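Local coordinates for protein YrdA (Escherichia coli, PDB 3TIO) that binds zinc and is a homologue of the gamma-class carbonic anhydrases, whose reaction it may or may not share, at residues 2-5 and 10-13; 33-38 and 169-174. The protein carries 1 engineered substitution. One frame throughout, in Å; residues are numbered along the deposited sequence.

Contact 1. Residues 2-5 and 10-13. Engineered in segment 2-5: H5 (natural residue Arg).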
loop_
_atom_site.group_PDB
_atom_site.type_symbol
_atom_site.label_atom_id
_atom_site.label_comp_id
_atom_site.label_asym_id
_atom_site.label_seq_id
_atom_site.Cartn_x
_atom_site.Cartn_y
_atom_site.Cartn_z
ATOM N N ASP A 2 2.628 19.617 10.537
ATOM C CA ASP A 2 1.773 18.951 11.563
ATOM C C ASP A 2 1.668 17.455 11.280
ATOM O O ASP A 2 0.661 16.979 10.753
ATOM C CB ASP A 2 0.385 19.584 11.567
ATOM N N VAL A 3 2.713 16.717 11.634
ATOM C CA VAL A 3 2.739 15.278 11.407
ATOM C C VAL A 3 2.461 14.483 12.680
ATOM O O VAL A 3 2.125 13.299 12.617
ATOM C CB VAL A 3 4.098 14.838 10.825
ATOM C CG1 VAL A 3 4.310 15.485 9.462
ATOM C CG2 VAL A 3 5.221 15.224 11.774
ATOM N N LEU A 4 2.598 15.135 13.832
ATOM C CA LEU A 4 2.355 14.480 15.114
ATOM C C LEU A 4 0.950 14.798 15.608
ATOM O O LEU A 4 0.535 15.959 15.631
ATOM C CB LEU A 4 3.389 14.936 16.147
ATOM C CG LEU A 4 4.859 14.728 15.771
ATOM C CD1 LEU A 4 5.754 15.267 16.879
ATOM C CD2 LEU A 4 5.133 13.250 15.532
ATOM N N HIS A 5 0.219 13.763 16.007
ATOM C CA HIS A 5 -1.146 13.931 16.481
ATOM C C HIS A 5 -1.377 13.177 17.778
ATOM O O HIS A 5 -0.856 12.081 17.974
ATOM C CB HIS A 5 -2.129 13.425 15.427
ATOM C CG HIS A 5 -1.933 14.037 14.077
ATOM N ND1 HIS A 5 -2.293 15.336 13.789
ATOM C CD2 HIS A 5 -1.395 13.535 12.941
ATOM C CE1 HIS A 5 -1.987 15.606 12.532
ATOM N NE2 HIS A 5 -1.440 14.530 11.996
ATOM N N LEU A 10 -2.389 10.962 24.829
ATOM C CA LEU A 10 -1.202 10.259 24.359
ATOM C C LEU A 10 -0.618 11.031 23.183
ATOM O O LEU A 10 -1.345 11.421 22.271
ATOM C CB LEU A 10 -1.566 8.838 23.924
ATOM C CG LEU A 10 -2.155 7.932 25.009
ATOM C CD1 LEU A 10 -2.598 6.613 24.393
ATOM C CD2 LEU A 10 -1.118 7.699 26.097
ATOM N N PHE A 11 0.691 11.251 23.206
ATOM C CA PHE A 11 1.356 11.997 22.143
ATOM C C PHE A 11 2.742 11.418 21.876
ATOM O O PHE A 11 3.405 10.925 22.786
ATOM C CB PHE A 11 1.484 13.467 22.552
ATOM C CG PHE A 11 1.821 14.388 21.416
ATOM C CD1 PHE A 11 0.844 14.775 20.505
ATOM C CD2 PHE A 11 3.115 14.871 21.258
ATOM C CE1 PHE A 11 1.153 15.634 19.451
ATOM C CE2 PHE A 11 3.432 15.728 20.206
ATOM C CZ PHE A 11 2.447 16.108 19.303
ATOM N N PRO A 12 3.202 11.472 20.616
ATOM C CA PRO A 12 4.521 10.937 20.271
ATOM C C PRO A 12 5.692 11.528 21.061
ATOM O O PRO A 12 5.720 12.726 21.356
ATOM C CB PRO A 12 4.630 11.236 18.776
ATOM C CG PRO A 12 3.219 11.117 18.316
ATOM C CD PRO A 12 2.462 11.859 19.400
ATOM N N GLN A 13 6.646 10.666 21.402
ATOM C CA GLN A 13 7.860 11.051 22.119
ATOM C C GLN A 13 8.978 10.955 21.088
ATOM O O GLN A 13 9.197 9.892 20.506
ATOM C CB GLN A 13 8.129 10.087 23.278
ATOM C CG GLN A 13 7.287 10.343 24.516
ATOM C CD GLN A 13 7.715 11.594 25.261
ATOM O OE1 GLN A 13 7.671 12.700 24.721
ATOM N NE2 GLN A 13 8.135 11.423 26.509
#
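L4 and F11 meet at about a right angle. The methylene of L4 makes the closest approach: CB of L4 lies 3.5 Å from CZ of F11, at the far end of the ring. The ring meets it obliquely. F11 has CG anti to its backbone N (chi1 -165°), and this sends the phenyl back across toward strand 4-5. Its CE1 comes 3.9 Å from the carbonyl O of L4, and its CD1 is 3.9 Å from the carbonyl C of H5. The ring therefore rests on the L4 CB and on the strand backbone at L4 and H5.

The branches of L4 split between two partners. Its chi1 of -56° places CG anti to the carbonyl carbon and beside the backbone N. Of the two methyls beyond it, CD1 lies 4.1 Å from F11 CE2. CD2 goes to the proline instead, 3.9 Å from P12 CB. L4 and P12 run alongside each other, pointing opposite ways.

P12 also packs on its predecessor. Its CD sits 3.3 Å above the F11 ring plane, offset toward the rim. The same CD is 3.6 Å from the carbonyl O of H5. H5 is an engineered residue, arginine in the natural protein. Its side chain leaves the strand away from the loop, and it takes part here through its backbone alone. The contact is apolar and lies at the surface.

It lies at a corner of the first turn of the left-handed beta-helix, at the N-terminal end. Strand 4-5 is the outermost strand of its parallel sheet within the chain. It pairs with strand 25-27, where V3 and H5 bond to V26. L4 and P12 both pack on V26, and L4 also reaches I20 of strand 19-20.

Contact 2. Residues 33-38 and 169-174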
loop_
_atom_site.group_PDB
_atom_site.type_symbol
_atom_site.label_atom_id
_atom_site.label_comp_id
_atom_site.label_asym_id
_atom_site.label_seq_id
_atom_site.Cartn_x
_atom_site.Cartn_y
_atom_site.Cartn_z
ATOM N N ALA A 33 13.157 6.684 18.880
ATOM C CA ALA A 33 14.493 6.908 19.423
ATOM C C ALA A 33 15.347 7.775 18.499
ATOM O O ALA A 33 14.912 8.157 17.410
ATOM C CB ALA A 33 15.182 5.570 19.670
ATOM N N ASP A 34 16.568 8.073 18.936
ATOM C CA ASP A 34 17.480 8.899 18.154
ATOM C C ASP A 34 17.746 8.360 16.753
ATOM O O ASP A 34 17.835 7.150 16.541
ATOM C CB ASP A 34 18.836 9.045 18.859
ATOM C CG ASP A 34 18.722 9.621 20.257
ATOM O OD1 ASP A 34 17.747 10.345 20.539
ATOM O OD2 ASP A 34 19.635 9.357 21.070
ATOM N N ASP A 35 17.887 9.286 15.808
ATOM C CA ASP A 35 18.192 8.980 14.415
ATOM C C ASP A 35 17.179 8.150 13.634
ATOM O O ASP A 35 17.517 7.566 12.605
ATOM C CB ASP A 35 19.574 8.327 14.323
ATOM C CG ASP A 35 20.686 9.265 14.755
ATOM O OD1 ASP A 35 20.808 10.357 14.158
ATOM O OD2 ASP A 35 21.434 8.913 15.694
ATOM N N VAL A 36 15.945 8.091 14.122
ATOM C CA VAL A 36 14.899 7.357 13.418
ATOM C C VAL A 36 14.447 8.225 12.247
ATOM O O VAL A 36 14.373 9.449 12.365
ATOM C CB VAL A 36 13.684 7.072 14.337
ATOM C CG1 VAL A 36 12.474 6.661 13.501
ATOM C CG2 VAL A 36 14.029 5.963 15.324
ATOM N N GLY A 37 14.170 7.589 11.115
ATOM C CA GLY A 37 13.714 8.322 9.950
ATOM C C GLY A 37 12.399 7.757 9.450
ATOM O O GLY A 37 12.317 6.567 9.126
ATOM N N ILE A 38 11.372 8.601 9.416
ATOM C CA ILE A 38 10.045 8.210 8.944
ATOM C C ILE A 38 9.869 8.897 7.597
ATOM O O ILE A 38 9.744 10.120 7.517
ATOM C CB ILE A 38 8.937 8.679 9.907
ATOM C CG1 ILE A 38 9.241 8.205 11.333
ATOM C CG2 ILE A 38 7.587 8.152 9.443
ATOM C CD1 ILE A 38 9.449 6.708 11.469
ATOM N N LYS A 169 22.288 8.413 7.281
ATOM C CA LYS A 169 22.954 9.446 6.498
ATOM C C LYS A 169 21.947 10.155 5.596
ATOM O O LYS A 169 21.927 11.382 5.519
ATOM C CB LYS A 169 24.055 8.834 5.636
ATOM C CG LYS A 169 24.752 9.843 4.739
ATOM C CD LYS A 169 25.760 9.174 3.825
ATOM C CE LYS A 169 26.515 10.209 3.015
ATOM N NZ LYS A 169 27.223 11.165 3.911
ATOM N N TRP A 170 21.115 9.379 4.906
ATOM C CA TRP A 170 20.118 9.959 4.015
ATOM C C TRP A 170 19.115 10.798 4.800
ATOM O O TRP A 170 18.674 11.853 4.340
ATOM C CB TRP A 170 19.415 8.857 3.211
ATOM C CG TRP A 170 20.330 8.196 2.213
ATOM C CD1 TRP A 170 21.343 8.791 1.511
ATOM C CD2 TRP A 170 20.298 6.828 1.781
ATOM N NE1 TRP A 170 21.941 7.882 0.673
ATOM C CE2 TRP A 170 21.321 6.668 0.818
ATOM C CE3 TRP A 170 19.504 5.721 2.114
ATOM C CZ2 TRP A 170 21.571 5.446 0.183
ATOM C CZ3 TRP A 170 19.754 4.504 1.482
ATOM C CH2 TRP A 170 20.779 4.379 0.527
ATOM N N LYS A 171 18.768 10.329 5.995
ATOM C CA LYS A 171 17.854 11.044 6.880
ATOM C C LYS A 171 18.414 12.437 7.181
ATOM O O LYS A 171 17.709 13.445 7.086
ATOM C CB LYS A 171 17.696 10.273 8.198
ATOM C CG LYS A 171 17.240 11.126 9.381
ATOM C CD LYS A 171 17.350 10.365 10.694
ATOM C CE LYS A 171 18.802 10.146 11.111
ATOM N NZ LYS A 171 19.423 11.353 11.733
ATOM N N ASP A 172 19.688 12.480 7.555
ATOM C CA ASP A 172 20.338 13.740 7.889
ATOM C C ASP A 172 20.429 14.709 6.719
ATOM O O ASP A 172 20.355 15.922 6.913
ATOM C CB ASP A 172 21.734 13.485 8.460
ATOM C CG ASP A 172 21.691 12.852 9.836
ATOM O OD1 ASP A 172 20.836 13.267 10.645
ATOM O OD2 ASP A 172 22.512 11.953 10.113
ATOM N N GLU A 173 20.589 14.185 5.510
ATOM C CA GLU A 173 20.673 15.048 4.338
ATOM C C GLU A 173 19.369 15.821 4.184
ATOM O O GLU A 173 19.375 17.006 3.857
ATOM C CB GLU A 173 20.953 14.222 3.081
ATOM C CG GLU A 173 22.267 13.462 3.136
ATOM C CD GLU A 173 22.624 12.809 1.816
ATOM O OE1 GLU A 173 21.809 12.014 1.301
ATOM O OE2 GLU A 173 23.726 13.087 1.297
ATOM N N TYR A 174 18.250 15.146 4.429
ATOM C CA TYR A 174 16.943 15.783 4.328
ATOM C C TYR A 174 16.717 16.751 5.482
ATOM O O TYR A 174 16.070 17.782 5.315
ATOM C CB TYR A 174 15.840 14.723 4.307
ATOM C CG TYR A 174 15.616 14.119 2.941
ATOM C CD1 TYR A 174 14.862 14.790 1.979
ATOM C CD2 TYR A 174 16.188 12.897 2.594
ATOM C CE1 TYR A 174 14.681 14.258 0.706
ATOM C CE2 TYR A 174 16.016 12.357 1.322
ATOM C CZ TYR A 174 15.262 13.044 0.384
ATOM O OH TYR A 174 15.091 12.513 -0.876
HETATM O O HOH W 1 22.927 11.542 12.818
#
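K171 starts with CG anti to its backbone N (chi1 157°), then bends at chi3 (70°) and chi4 (79°). The two bends curl the chain under the turn and bring NZ to D35. D35 has CG beside its backbone N, and the two side chains cross at about a right angle. NZ of K171 makes a salt-bridged hydrogen bond to OD1 of D35 at 3.0 Å, on the anti lone pair of that oxygen. A second one runs from NZ to OD1 of D172 at 2.6 Å, from above the carboxylate plane. The three residues form a salt-bridge network. A water donates to OD1 of D35 and to OD2 of D172, both at 2.8 Å. The lysine and the water thus link two carboxylates that would probably repel each other otherwise.

The lysine methylenes lie along the backbone of the turn. CE is 3.2 Å from the carbonyl O of D35, and CD is 3.5 Å from that of V36. G37 sits opposite K171, with 5.8 Å between their CA atoms. With an alanine in place of this lysine, D35 and D172 would probably be left facing each other without their shared cation.

NZ has a third partner in the carbonyl O of R17, whose guanidinium pairs with D35. The type II turn from A33 to V36 leads into strand 37-38 of the beta-helix, and helix 154-176 packs against that corner. M19 of strand 19-20 touches K171.

Contact 1 is at the surface and contact 2 is largely buried. Contact 1 joins segments whose nearest ends are five residues apart, within the first turn of the beta-helix. In contact 2 the nearest ends are 131 residues apart, and it ties the C-terminal helix to a corner of the next turn. Their centres are 17 Å apart and they do not touch. Both have neighbours on strand 19-20. The chemistry differs with place. Contact 1 is apolar and rests on van der Waals packing. Contact 2 is a charged network with a bridging water. Only contact 2 has another subunit close by, through W170, E173 and Y174 of its helix.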